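Side-chain contacts in precorrin-3 methylase (Rhodobacter capsulatus, PDB 3NUT), which probably transfers a methyl group from S-adenosyl-L-methionine to a tetrapyrrole intermediate in the biosynthesis of adenosylcobalamin (vitamin B12): residues A[200-203]-A[204-207]; A[222-225]-A[226-229]. All blocks are in the same frame, centred on the assembly; numbering follows the deposited sequence.

Interaction 1: residues A[200-203]-A[204-207]; sequences ARAV and TTPE. With SAH (S-adenosyl-L-homocysteine), chain E.
Ala202 and Thr205 close a type II beta turn here, with Val203 and Thr204 at its two central positions and Thr204 in a left-handed backbone conformation. The carbonyl oxygen of Ala202 is gripped twice by the same residue: Thr205 N reaches Ala202 O at 3.1 Å, and Thr205 OG1 donates to Ala202 O at 2.8 Å. Both donors lie out of the carbonyl plane on one face of it. The hydroxyl gets there because OG1 lies between the backbone N and the carbonyl carbon of Thr205 (chi1 82°), and the same oxygen also accepts from Glu207 N at 3.0 Å, forming an ST turn. One hydroxyl thus works as donor and acceptor and links the beta turn to the next bend of the chain. Alongside, the CB methyl of Ala202 rests against Glu207, 4.0 Å from its CG.

The second carbonyl of the turn is also used twice. Thr204 OG1 donates to Val203 O at 2.6 Å, in the carbonyl plane on a lone pair, and accepts from the backbone of Arg20. Adenine N6 of S-adenosyl-L-homocysteine gives Val203 O its other bond, at 3.0 Å. Next to it, Val203 N donates to adenine N1 at 2.9 Å, so the backbone of one residue reads the N1/N6 edge of the base. Of the Val203 methyls, CG2 lies close to that edge, 4.0 Å from N1, while CG1 leans on Thr204.

Gln208 OE1 takes the N-H of Thr204. The turn leaves the end of strand 196-201, which lies between strands 227-231 and 209-214, and leads toward the latter, with Ala200 and Val203 packed on helix 121-129.

Interaction 2: residues A[222-225]-A[226-229]; sequences MADM and RTVV. With SAH (S-adenosyl-L-homocysteine), chain E.
Asp224 and Thr227 are the first and last residues of a type I beta turn leading into strand 227-231, and their side chains meet at about a right angle. Arg226, the third residue of the turn, donates its N-H to Asp224 OD1 at 3.1 Å, on the anti side and close to the carboxylate plane; this is an Asx turn. Its side chain, bent at chi2 (80°), swings away from the aspartate and carries NH1 to 3.9 Å from C6 of the bound nucleoside's adenine. Thr227 comes next, its OG1 donating to the same Asp224 OD1 at 2.8 Å, but from above the carboxylate plane. Two bonds therefore hold one carboxylate oxygen, and Arg201 NH1 adds a long, weak ion pair. The backbone oxygen Thr227 O instead serves the ligand: ribose O2' of S-adenosyl-L-homocysteine donates to it at 2.5 Å. Val228 points away from the loop, and its CB lies 3.9 Å from adenine N3. Val229 faces back toward the loop, where its CG2 methyl, anti to the carbonyl carbon, meets the CB of Ala223 at 4.1 Å.

Overall arrangement
Interactions 1 and 2 lie about 10 Å apart, centre to centre, at the adjoining ends of two neighbouring antiparallel strands, 196-201 and 227-231, of one mixed sheet, and together they hold the nucleoside of S-adenosyl-L-homocysteine. The turn of 202-205 serves the N1/N6 edge of adenine, while the start of strand 227-231 serves the ribose and the N3 side. Probable backbone hydrogen bonds tie the two: Ala202 N to Arg226 O at 2.7 Å, and Ala200 O to Val228 N at 3.0 Å. Beside them, Thr205 CG2 packs on Arg226 NH2 at 3.3 Å. Pro18, Asp88 and Asn170, from elsewhere in the chain, complete much of the ligand's polar surroundings.

Interaction 1: residues A[200-203]-A[204-207]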
ATOM      1  N   ALA A 200      -6.312  13.822  -5.495  1.00 41.95           N
ATOM      2  CA  ALA A 200      -7.386  13.172  -4.753  1.00 41.73           C
ATOM      3  C   ALA A 200      -7.420  13.697  -3.329  1.00 41.06           C
ATOM      4  O   ALA A 200      -6.490  13.519  -2.537  1.00 40.68           O
ATOM      5  CB  ALA A 200      -7.268  11.654  -4.808  1.00 41.76           C
ATOM      6  N   ARG A 201      -8.515  14.378  -3.045  1.00 40.54           N
ATOM      7  CA  ARG A 201      -8.621  15.195  -1.874  1.00 40.69           C
ATOM      8  C   ARG A 201      -9.583  14.562  -0.893  1.00 39.31           C
ATOM      9  O   ARG A 201     -10.714  14.221  -1.255  1.00 38.89           O
ATOM     10  CB  ARG A 201      -9.094  16.607  -2.297  1.00 41.26           C
ATOM     11  CG  ARG A 201      -9.474  17.514  -1.144  1.00 45.43           C
ATOM     12  CD  ARG A 201     -10.152  18.817  -1.616  1.00 51.97           C
ATOM     13  NE  ARG A 201     -11.111  19.309  -0.614  1.00 55.29           N
ATOM     14  CZ  ARG A 201     -10.765  19.829   0.565  1.00 56.81           C
ATOM     15  NH1 ARG A 201      -9.477  19.926   0.916  1.00 56.51           N
ATOM     16  NH2 ARG A 201     -11.711  20.255   1.393  1.00 57.54           N
ATOM     17  N   ALA A 202      -9.124  14.412   0.341  1.00 38.26           N
ATOM     18  CA  ALA A 202      -9.986  14.003   1.460  1.00 38.34           C
ATOM     19  C   ALA A 202     -10.672  12.687   1.157  1.00 37.61           C
ATOM     20  O   ALA A 202     -11.888  12.535   1.334  1.00 36.89           O
ATOM     21  CB  ALA A 202     -11.039  15.097   1.806  1.00 37.92           C
ATOM     22  N   VAL A 203      -9.869  11.736   0.699  1.00 37.41           N
ATOM     23  CA  VAL A 203     -10.388  10.474   0.195  1.00 37.72           C
ATOM     24  C   VAL A 203     -11.060   9.677   1.319  1.00 37.12           C
ATOM     25  O   VAL A 203     -10.506   9.543   2.403  1.00 36.20           O
ATOM     26  CB  VAL A 203      -9.280   9.681  -0.503  1.00 37.75           C
ATOM     27  CG1 VAL A 203      -9.781   8.322  -0.912  1.00 39.49           C
ATOM     28  CG2 VAL A 203      -8.828  10.442  -1.718  1.00 38.89           C
ATOM     29  N   THR A 204     -12.274   9.209   1.026  1.00 37.86           N
ATOM     30  CA  THR A 204     -13.169   8.439   1.921  1.00 38.82           C
ATOM     31  C   THR A 204     -13.920   9.302   2.925  1.00 40.08           C
ATOM     32  O   THR A 204     -14.595   8.778   3.813  1.00 40.47           O
ATOM     33  CB  THR A 204     -12.479   7.263   2.700  1.00 37.86           C
ATOM     34  OG1 THR A 204     -11.794   7.782   3.839  1.00 37.73           O
ATOM     35  CG2 THR A 204     -11.532   6.467   1.821  1.00 37.67           C
ATOM     36  N   THR A 205     -13.774  10.616   2.818  1.00 41.85           N
ATOM     37  CA  THR A 205     -14.493  11.519   3.714  1.00 43.41           C
ATOM     38  C   THR A 205     -15.629  12.113   2.892  1.00 44.77           C
ATOM     39  O   THR A 205     -15.693  11.892   1.666  1.00 44.42           O
ATOM     40  CB  THR A 205     -13.638  12.669   4.262  1.00 43.11           C
ATOM     41  OG1 THR A 205     -13.598  13.712   3.281  1.00 44.54           O
ATOM     42  CG2 THR A 205     -12.225  12.221   4.632  1.00 42.88           C
ATOM     43  N   PRO A 206     -16.539  12.859   3.555  1.00 46.00           N
ATOM     44  CA  PRO A 206     -17.654  13.365   2.767  1.00 47.21           C
ATOM     45  C   PRO A 206     -17.227  14.523   1.863  1.00 48.04           C
ATOM     46  O   PRO A 206     -17.962  14.883   0.946  1.00 48.21           O
ATOM     47  CB  PRO A 206     -18.661  13.787   3.841  1.00 47.49           C
ATOM     48  CG  PRO A 206     -18.291  12.896   5.042  1.00 47.15           C
ATOM     49  CD  PRO A 206     -16.803  12.994   4.999  1.00 46.04           C
ATOM     50  N   GLU A 207     -16.029  15.054   2.106  1.00 48.85           N
ATOM     51  CA  GLU A 207     -15.468  16.104   1.275  1.00 50.02           C
ATOM     52  C   GLU A 207     -14.398  15.574   0.318  1.00 49.79           C
ATOM     53  O   GLU A 207     -13.525  16.314  -0.128  1.00 49.81           O
ATOM     54  CB  GLU A 207     -14.973  17.304   2.109  1.00 50.60           C
ATOM     55  CG  GLU A 207     -14.180  16.958   3.382  1.00 54.05           C
ATOM     56  CD  GLU A 207     -15.055  16.757   4.633  1.00 57.36           C
ATOM     57  OE1 GLU A 207     -14.630  16.000   5.540  1.00 59.06           O
ATOM     58  OE2 GLU A 207     -16.151  17.363   4.728  1.00 57.94           O
TER
HETATM   59  N   SAH E1501       0.522   6.771   7.264  1.00 37.11           N
HETATM   60  CA  SAH E1501      -0.235   7.616   6.291  1.00 37.66           C
HETATM   61  CB  SAH E1501       0.689   8.651   5.630  1.00 38.01           C
HETATM   62  CG  SAH E1501       1.029   9.792   6.590  1.00 41.03           C
HETATM   63  SD  SAH E1501       1.583  11.267   5.766  1.00 46.62           S
HETATM   64  C   SAH E1501      -0.763   6.669   5.278  1.00 37.20           C
HETATM   65  O   SAH E1501      -0.294   5.541   5.348  1.00 37.07           O
HETATM   66  OXT SAH E1501      -1.612   6.945   4.407  1.00 36.04           O
HETATM   67  C5' SAH E1501       0.072  12.191   5.599  1.00 45.29           C
HETATM   68  C4' SAH E1501      -0.256  12.463   4.117  1.00 44.43           C
HETATM   69  O4' SAH E1501      -0.947  11.332   3.572  1.00 43.89           O
HETATM   70  C3' SAH E1501      -1.164  13.666   3.820  1.00 43.67           C
HETATM   71  O3' SAH E1501      -0.460  14.893   3.581  1.00 46.00           O
HETATM   72  C2' SAH E1501      -1.868  13.258   2.544  1.00 42.87           C
HETATM   73  O2' SAH E1501      -1.035  13.456   1.382  1.00 41.92           O
HETATM   74  C1' SAH E1501      -2.021  11.760   2.721  1.00 41.15           C
HETATM   75  N9  SAH E1501      -3.344  11.406   3.288  1.00 38.13           N
HETATM   76  C8  SAH E1501      -3.596  10.885   4.505  1.00 37.86           C
HETATM   77  N7  SAH E1501      -4.940  10.676   4.660  1.00 38.37           N
HETATM   78  C5  SAH E1501      -5.570  11.066   3.523  1.00 35.89           C
HETATM   79  C6  SAH E1501      -6.969  11.115   2.998  1.00 38.11           C
HETATM   80  N6  SAH E1501      -8.033  10.701   3.733  1.00 38.31           N
HETATM   81  N1  SAH E1501      -7.175  11.603   1.748  1.00 36.38           N
HETATM   82  C2  SAH E1501      -6.145  12.030   0.987  1.00 36.43           C
HETATM   83  N3  SAH E1501      -4.858  12.011   1.405  1.00 36.76           N
HETATM   84  C4  SAH E1501      -4.509  11.553   2.635  1.00 36.77           C

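Interaction 2: residues A[222-225]-A[226-229]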
ATOM      1  N   MET A 222      -3.442  22.930  -6.944  1.00 58.87           N
ATOM      2  CA  MET A 222      -4.403  21.835  -7.088  1.00 58.37           C
ATOM      3  C   MET A 222      -4.308  20.837  -5.939  1.00 58.04           C
ATOM      4  O   MET A 222      -5.269  20.130  -5.661  1.00 58.10           O
ATOM      5  CB  MET A 222      -4.226  21.126  -8.420  1.00 58.20           C
ATOM      6  CG  MET A 222      -4.774  21.926  -9.547  1.00 57.94           C
ATOM      7  SD  MET A 222      -4.593  21.108 -11.122  1.00 59.63           S
ATOM      8  CE  MET A 222      -5.437  22.316 -12.164  1.00 59.52           C
ATOM      9  N   ALA A 223      -3.150  20.805  -5.281  1.00 57.16           N
ATOM     10  CA  ALA A 223      -2.932  19.997  -4.096  1.00 56.96           C
ATOM     11  C   ALA A 223      -3.021  20.846  -2.818  1.00 56.85           C
ATOM     12  O   ALA A 223      -2.692  22.026  -2.845  1.00 56.63           O
ATOM     13  CB  ALA A 223      -1.570  19.325  -4.183  1.00 56.74           C
ATOM     14  N   ASP A 224      -3.496  20.246  -1.720  1.00 56.64           N
ATOM     15  CA  ASP A 224      -3.273  20.767  -0.352  1.00 56.70           C
ATOM     16  C   ASP A 224      -2.816  19.626   0.549  1.00 56.38           C
ATOM     17  O   ASP A 224      -2.457  18.564   0.048  1.00 56.20           O
ATOM     18  CB  ASP A 224      -4.492  21.491   0.233  1.00 56.75           C
ATOM     19  CG  ASP A 224      -5.806  20.804  -0.084  1.00 57.86           C
ATOM     20  OD1 ASP A 224      -5.981  19.615   0.270  1.00 59.58           O
ATOM     21  OD2 ASP A 224      -6.680  21.468  -0.681  1.00 57.58           O
ATOM     22  N   MET A 225      -2.810  19.835   1.863  1.00 56.19           N
ATOM     23  CA  MET A 225      -2.372  18.778   2.797  1.00 56.11           C
ATOM     24  C   MET A 225      -3.396  17.669   3.013  1.00 54.63           C
ATOM     25  O   MET A 225      -3.106  16.670   3.644  1.00 54.72           O
ATOM     26  CB  MET A 225      -1.885  19.362   4.135  1.00 57.00           C
ATOM     27  CG  MET A 225      -0.426  19.835   4.057  1.00 60.45           C
ATOM     28  SD  MET A 225       0.603  18.689   3.063  1.00 66.55           S
ATOM     29  CE  MET A 225       1.171  17.592   4.380  1.00 67.43           C
ATOM     30  N   ARG A 226      -4.583  17.859   2.446  1.00 53.42           N
ATOM     31  CA  ARG A 226      -5.686  16.904   2.489  1.00 52.21           C
ATOM     32  C   ARG A 226      -5.676  16.026   1.218  1.00 50.62           C
ATOM     33  O   ARG A 226      -6.688  15.401   0.856  1.00 51.03           O
ATOM     34  CB  ARG A 226      -6.993  17.715   2.577  1.00 52.65           C
ATOM     35  CG  ARG A 226      -8.182  17.034   3.236  1.00 55.16           C
ATOM     36  CD  ARG A 226      -8.164  17.052   4.779  1.00 57.13           C
ATOM     37  NE  ARG A 226      -9.084  16.027   5.292  1.00 59.40           N
ATOM     38  CZ  ARG A 226      -8.779  14.739   5.506  1.00 58.73           C
ATOM     39  NH1 ARG A 226      -7.546  14.266   5.294  1.00 57.74           N
ATOM     40  NH2 ARG A 226      -9.724  13.917   5.953  1.00 58.24           N
ATOM     41  N   THR A 227      -4.530  15.982   0.538  1.00 48.01           N
ATOM     42  CA  THR A 227      -4.470  15.493  -0.845  1.00 45.20           C
ATOM     43  C   THR A 227      -3.302  14.546  -1.040  1.00 43.21           C
ATOM     44  O   THR A 227      -2.235  14.724  -0.458  1.00 42.20           O
ATOM     45  CB  THR A 227      -4.369  16.693  -1.832  1.00 45.27           C
ATOM     46  OG1 THR A 227      -5.486  17.550  -1.606  1.00 46.83           O
ATOM     47  CG2 THR A 227      -4.366  16.276  -3.305  1.00 44.11           C
ATOM     48  N   VAL A 228      -3.539  13.516  -1.844  1.00 41.01           N
ATOM     49  CA  VAL A 228      -2.493  12.635  -2.285  1.00 39.27           C
ATOM     50  C   VAL A 228      -2.522  12.699  -3.819  1.00 38.67           C
ATOM     51  O   VAL A 228      -3.595  12.705  -4.437  1.00 39.02           O
ATOM     52  CB  VAL A 228      -2.650  11.188  -1.695  1.00 38.95           C
ATOM     53  CG1 VAL A 228      -3.920  10.503  -2.181  1.00 37.92           C
ATOM     54  CG2 VAL A 228      -1.435  10.325  -2.023  1.00 38.53           C
ATOM     55  N   VAL A 229      -1.350  12.770  -4.425  1.00 37.52           N
ATOM     56  CA  VAL A 229      -1.256  13.030  -5.854  1.00 36.48           C
ATOM     57  C   VAL A 229      -0.733  11.783  -6.561  1.00 36.49           C
ATOM     58  O   VAL A 229       0.358  11.274  -6.250  1.00 36.29           O
ATOM     59  CB  VAL A 229      -0.353  14.273  -6.151  1.00 36.75           C
ATOM     60  CG1 VAL A 229      -0.228  14.531  -7.668  1.00 35.76           C
ATOM     61  CG2 VAL A 229      -0.857  15.516  -5.406  1.00 34.50           C
TER
HETATM   62  N   SAH E1501       0.522   6.771   7.264  1.00 37.11           N
HETATM   63  CA  SAH E1501      -0.235   7.616   6.291  1.00 37.66           C
HETATM   64  CB  SAH E1501       0.689   8.651   5.630  1.00 38.01           C
HETATM   65  CG  SAH E1501       1.029   9.792   6.590  1.00 41.03           C
HETATM   66  SD  SAH E1501       1.583  11.267   5.766  1.00 46.62           S
HETATM   67  C   SAH E1501      -0.763   6.669   5.278  1.00 37.20           C
HETATM   68  O   SAH E1501      -0.294   5.541   5.348  1.00 37.07           O
HETATM   69  OXT SAH E1501      -1.612   6.945   4.407  1.00 36.04           O
HETATM   70  C5' SAH E1501       0.072  12.191   5.599  1.00 45.29           C
HETATM   71  C4' SAH E1501      -0.256  12.463   4.117  1.00 44.43           C
HETATM   72  O4' SAH E1501      -0.947  11.332   3.572  1.00 43.89           O
HETATM   73  C3' SAH E1501      -1.164  13.666   3.820  1.00 43.67           C
HETATM   74  O3' SAH E1501      -0.460  14.893   3.581  1.00 46.00           O
HETATM   75  C2' SAH E1501      -1.868  13.258   2.544  1.00 42.87           C
HETATM   76  O2' SAH E1501      -1.035  13.456   1.382  1.00 41.92           O
HETATM   77  C1' SAH E1501      -2.021  11.760   2.721  1.00 41.15           C
HETATM   78  N9  SAH E1501      -3.344  11.406   3.288  1.00 38.13           N
HETATM   79  C8  SAH E1501      -3.596  10.885   4.505  1.00 37.86           C
HETATM   80  N7  SAH E1501      -4.940  10.676   4.660  1.00 38.37           N
HETATM   81  C5  SAH E1501      -5.570  11.066   3.523  1.00 35.89           C
HETATM   82  C6  SAH E1501      -6.969  11.115   2.998  1.00 38.11           C
HETATM   83  N6  SAH E1501      -8.033  10.701   3.733  1.00 38.31           N
HETATM   84  N1  SAH E1501      -7.175  11.603   1.748  1.00 36.38           N
HETATM   85  C2  SAH E1501      -6.145  12.030   0.987  1.00 36.43           C
HETATM   86  N3  SAH E1501      -4.858  12.011   1.405  1.00 36.76           N
HETATM   87  C4  SAH E1501      -4.509  11.553   2.635  1.00 36.77           C